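PDB 4ZNM: C-domain type II peptide synthetase from Streptomyces globisporus, which is a condensation-domain protein of the nonribosomal peptide synthetase family, with a fold related to the CoA-dependent acyltransferases. Local coordinates for residues Arg234-Phe247 / Arg396-Asp408. Sequence-based numbering, arbitrary orientation.
Sequences RSAGLPKGTAWQRF and RQLSQAEGSDIPD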
# COMPACT_ATOMS: atom_id res chain seq x y z
N ARG A 234 -7.59 -18.77 -14.13
CA ARG A 234 -8.70 -17.87 -14.03
C ARG A 234 -10.01 -18.61 -14.28
O ARG A 234 -10.96 -18.47 -13.51
CB ARG A 234 -8.47 -16.73 -15.04
CG ARG A 234 -9.34 -15.52 -14.83
CD ARG A 234 -9.02 -14.41 -15.90
NE ARG A 234 -9.65 -13.17 -15.49
CZ ARG A 234 -9.09 -12.29 -14.67
NH1 ARG A 234 -9.76 -11.19 -14.33
NH2 ARG A 234 -7.87 -12.50 -14.20
N SER A 235 -10.05 -19.43 -15.33
CA SER A 235 -11.28 -20.15 -15.71
C SER A 235 -11.76 -21.20 -14.69
O SER A 235 -12.89 -21.65 -14.76
CB SER A 235 -11.09 -20.85 -17.08
OG SER A 235 -9.97 -21.74 -17.06
N ALA A 236 -10.94 -21.58 -13.71
CA ALA A 236 -11.43 -22.52 -12.71
C ALA A 236 -12.50 -21.84 -11.85
O ALA A 236 -13.29 -22.50 -11.20
CB ALA A 236 -10.29 -23.03 -11.85
N GLY A 237 -12.52 -20.51 -11.84
CA GLY A 237 -13.57 -19.80 -11.12
C GLY A 237 -13.67 -20.03 -9.62
O GLY A 237 -14.77 -19.97 -9.05
N LEU A 238 -12.54 -20.28 -8.96
CA LEU A 238 -12.54 -20.41 -7.51
C LEU A 238 -12.93 -19.08 -6.88
O LEU A 238 -12.69 -18.02 -7.46
CB LEU A 238 -11.18 -20.87 -6.97
CG LEU A 238 -10.67 -22.24 -7.42
CD1 LEU A 238 -9.55 -22.72 -6.51
CD2 LEU A 238 -11.78 -23.27 -7.48
N PRO A 239 -13.52 -19.12 -5.68
CA PRO A 239 -13.87 -17.89 -4.95
C PRO A 239 -12.67 -16.99 -4.67
O PRO A 239 -11.60 -17.46 -4.31
CB PRO A 239 -14.48 -18.42 -3.65
CG PRO A 239 -13.95 -19.82 -3.50
CD PRO A 239 -13.86 -20.33 -4.90
N LYS A 240 -12.88 -15.69 -4.84
CA LYS A 240 -11.88 -14.69 -4.58
C LYS A 240 -11.41 -14.68 -3.12
O LYS A 240 -12.21 -14.63 -2.19
CB LYS A 240 -12.44 -13.33 -4.94
CG LYS A 240 -11.46 -12.16 -4.81
CD LYS A 240 -10.31 -12.26 -5.82
CE LYS A 240 -9.24 -11.18 -5.56
NZ LYS A 240 -9.76 -9.81 -5.80
N GLY A 241 -10.11 -14.62 -2.94
CA GLY A 241 -9.52 -14.37 -1.65
C GLY A 241 -8.10 -13.91 -1.82
O GLY A 241 -7.48 -14.19 -2.85
N THR A 242 -7.58 -13.18 -0.84
CA THR A 242 -6.19 -12.76 -0.87
C THR A 242 -5.52 -13.16 0.44
O THR A 242 -6.02 -12.86 1.52
CB THR A 242 -6.08 -11.26 -1.08
OG1 THR A 242 -6.76 -10.90 -2.30
CG2 THR A 242 -4.66 -10.83 -1.15
N ALA A 243 -4.37 -13.82 0.31
CA ALA A 243 -3.56 -14.19 1.45
C ALA A 243 -2.30 -13.35 1.43
O ALA A 243 -1.93 -12.81 0.39
CB ALA A 243 -3.23 -15.66 1.43
N TRP A 244 -1.66 -13.25 2.58
CA TRP A 244 -0.50 -12.43 2.76
C TRP A 244 0.54 -13.21 3.54
O TRP A 244 0.21 -13.87 4.55
CB TRP A 244 -0.86 -11.14 3.51
CG TRP A 244 -1.77 -10.25 2.76
CD1 TRP A 244 -3.15 -10.27 2.74
CD2 TRP A 244 -1.39 -9.17 1.89
NE1 TRP A 244 -3.62 -9.27 1.93
CE2 TRP A 244 -2.57 -8.59 1.39
CE3 TRP A 244 -0.16 -8.65 1.48
CZ2 TRP A 244 -2.55 -7.52 0.54
CZ3 TRP A 244 -0.15 -7.59 0.63
CH2 TRP A 244 -1.34 -7.04 0.16
N GLN A 245 1.78 -13.17 3.06
CA GLN A 245 2.92 -13.71 3.81
C GLN A 245 3.81 -12.55 4.20
O GLN A 245 4.15 -11.71 3.38
CB GLN A 245 3.69 -14.75 2.98
CG GLN A 245 2.86 -16.05 2.82
CD GLN A 245 3.57 -17.14 2.05
OE1 GLN A 245 4.80 -17.27 2.11
NE2 GLN A 245 2.78 -17.94 1.30
N ARG A 246 4.18 -12.52 5.48
CA ARG A 246 4.92 -11.38 6.05
C ARG A 246 6.36 -11.76 6.15
O ARG A 246 6.67 -12.91 6.38
CB ARG A 246 4.41 -11.03 7.43
CG ARG A 246 2.94 -11.15 7.58
CD ARG A 246 2.23 -9.97 7.01
NE ARG A 246 0.81 -10.12 7.29
CZ ARG A 246 -0.14 -9.41 6.72
NH1 ARG A 246 0.16 -8.50 5.81
NH2 ARG A 246 -1.39 -9.65 7.05
N PHE A 247 7.25 -10.80 5.97
CA PHE A 247 8.67 -11.06 6.14
C PHE A 247 9.37 -9.79 6.59
O PHE A 247 8.79 -8.70 6.58
CB PHE A 247 9.29 -11.58 4.85
CG PHE A 247 9.28 -10.60 3.73
CD1 PHE A 247 8.19 -10.52 2.89
CD2 PHE A 247 10.36 -9.77 3.50
CE1 PHE A 247 8.16 -9.62 1.84
CE2 PHE A 247 10.35 -8.87 2.42
CZ PHE A 247 9.24 -8.79 1.60
N ARG A 396 5.52 -7.31 11.15
CA ARG A 396 4.50 -8.34 11.21
C ARG A 396 5.17 -9.64 10.81
O ARG A 396 6.02 -9.67 9.94
CB ARG A 396 3.33 -8.02 10.27
CG ARG A 396 2.50 -6.80 10.66
CD ARG A 396 1.37 -6.51 9.70
NE ARG A 396 0.21 -7.40 9.87
CZ ARG A 396 -0.92 -7.29 9.16
NH1 ARG A 396 -1.03 -6.34 8.25
NH2 ARG A 396 -1.94 -8.11 9.36
N GLN A 397 4.78 -10.73 11.45
CA GLN A 397 5.40 -12.01 11.19
C GLN A 397 4.31 -13.03 10.89
O GLN A 397 4.52 -14.02 10.19
CB GLN A 397 6.27 -12.41 12.39
CG GLN A 397 7.42 -11.39 12.61
CD GLN A 397 7.97 -11.36 14.02
OE1 GLN A 397 8.30 -12.40 14.59
NE2 GLN A 397 8.09 -10.16 14.58
N LEU A 398 3.11 -12.72 11.36
CA LEU A 398 1.97 -13.61 11.26
C LEU A 398 1.35 -13.50 9.89
O LEU A 398 0.84 -12.44 9.52
CB LEU A 398 0.93 -13.24 12.33
CG LEU A 398 0.18 -14.33 13.07
CD1 LEU A 398 1.09 -15.44 13.56
CD2 LEU A 398 -0.50 -13.68 14.25
N SER A 399 1.36 -14.59 9.15
CA SER A 399 0.71 -14.60 7.86
C SER A 399 -0.84 -14.64 8.00
O SER A 399 -1.40 -14.90 9.07
CB SER A 399 1.22 -15.77 7.02
OG SER A 399 0.66 -16.99 7.46
N GLN A 400 -1.50 -14.35 6.89
CA GLN A 400 -2.93 -14.12 6.86
C GLN A 400 -3.50 -14.93 5.72
O GLN A 400 -3.10 -14.73 4.56
CB GLN A 400 -3.24 -12.62 6.67
CG GLN A 400 -4.64 -12.30 6.16
CD GLN A 400 -5.65 -12.38 7.25
OE1 GLN A 400 -6.41 -13.36 7.38
NE2 GLN A 400 -5.64 -11.36 8.10
N ALA A 401 -4.42 -15.83 6.04
CA ALA A 401 -5.01 -16.70 5.03
C ALA A 401 -6.03 -15.96 4.16
O ALA A 401 -6.21 -16.29 3.01
CB ALA A 401 -5.66 -17.88 5.69
N GLU A 402 -6.68 -14.94 4.72
CA GLU A 402 -7.75 -14.22 4.02
C GLU A 402 -7.88 -12.80 4.54
O GLU A 402 -8.55 -12.57 5.55
CB GLU A 402 -9.09 -14.94 4.18
CG GLU A 402 -10.19 -14.35 3.28
CD GLU A 402 -11.27 -15.35 2.89
OE1 GLU A 402 -11.67 -16.16 3.76
OE2 GLU A 402 -11.73 -15.32 1.70
N GLY A 403 -7.26 -11.86 3.83
CA GLY A 403 -7.11 -10.50 4.31
C GLY A 403 -7.47 -9.45 3.31
O GLY A 403 -8.32 -9.68 2.43
N SER A 404 -6.80 -8.31 3.41
CA SER A 404 -7.08 -7.20 2.50
C SER A 404 -6.96 -7.65 1.04
O SER A 404 -6.05 -8.39 0.66
CB SER A 404 -6.14 -6.02 2.74
OG SER A 404 -6.21 -5.55 4.09
N ASP A 405 -7.91 -7.22 0.24
CA ASP A 405 -8.05 -7.71 -1.13
C ASP A 405 -6.99 -7.12 -2.08
O ASP A 405 -6.69 -5.92 -2.04
CB ASP A 405 -9.48 -7.39 -1.58
CG ASP A 405 -9.77 -7.79 -3.02
OD1 ASP A 405 -10.29 -8.92 -3.23
OD2 ASP A 405 -9.52 -6.96 -3.93
N ILE A 406 -6.42 -7.96 -2.92
CA ILE A 406 -5.70 -7.54 -4.11
C ILE A 406 -6.61 -7.80 -5.32
O ILE A 406 -6.92 -8.95 -5.59
CB ILE A 406 -4.36 -8.28 -4.27
CG1 ILE A 406 -3.41 -7.91 -3.16
CG2 ILE A 406 -3.69 -7.91 -5.65
CD1 ILE A 406 -2.15 -8.78 -3.16
N PRO A 407 -7.04 -6.73 -6.02
CA PRO A 407 -8.07 -6.89 -7.06
C PRO A 407 -7.75 -8.00 -8.05
O PRO A 407 -8.64 -8.83 -8.35
CB PRO A 407 -8.09 -5.51 -7.75
CG PRO A 407 -7.72 -4.57 -6.64
CD PRO A 407 -6.69 -5.31 -5.82
N ASP A 408 -6.52 -8.05 -8.56
CA ASP A 408 -6.17 -9.08 -9.56
C ASP A 408 -4.68 -9.09 -9.82
O ASP A 408 -4.20 -8.52 -10.78
CB ASP A 408 -6.95 -8.83 -10.87
CG ASP A 408 -6.99 -10.05 -11.81
OD1 ASP A 408 -6.20 -11.00 -11.65
OD2 ASP A 408 -7.82 -10.04 -12.76
O HOH W 1 -9.49 -11.60 0.88
O HOH W 2 -9.51 -10.96 -1.83
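W244 and Q400 form a single antiparallel bridge, a hydrogen-bonded pair: each backbone N meets the other's carbonyl O at 2.9 Å. In this condensation-domain fold the loop between strands 388-392 and 410-416 runs along strand 242-249 here, an outermost strand of its five-stranded sheet. Beyond the bridge, one more backbone bond runs from G403 N to T242 O. The loop then passes along the side chains of T242 and W244. T242 OG1 accepts an almost straight bond from I406 N (176°), and a water joins the same hydroxyl to D405 OD1. The indole of W244 meets S404 O edge-on, NE1 to O 2.9 Å, on a carbonyl lone pair. Its CZ2 packs against I406 CG1.

The guanidinium groups of R246 and R396 stack, centres 3.3 Å apart and planes about 25° apart. E125 of helix 110-125 forms salt bridges to NH2 of both arginines, which probably offsets their like charge. R396 NH2 also bonds to N122 of the same helix. W244 CB sits over the opposite face of the R246 group, toward its rim, and R246 NE bonds to L398 O in the guanidinium plane.

K240 bends at chi2 (67°) and chi4, which brings NZ to three oxygens: I406 O, P407 O and, as a salt bridge, D405 OD1 at 2.8 Å. Farther along, the extended chain of R234 turns its NH1 and NH2 to D408. Both bond to OD2, at 2.7 and 2.9 Å, with OD2 in the guanidinium plane.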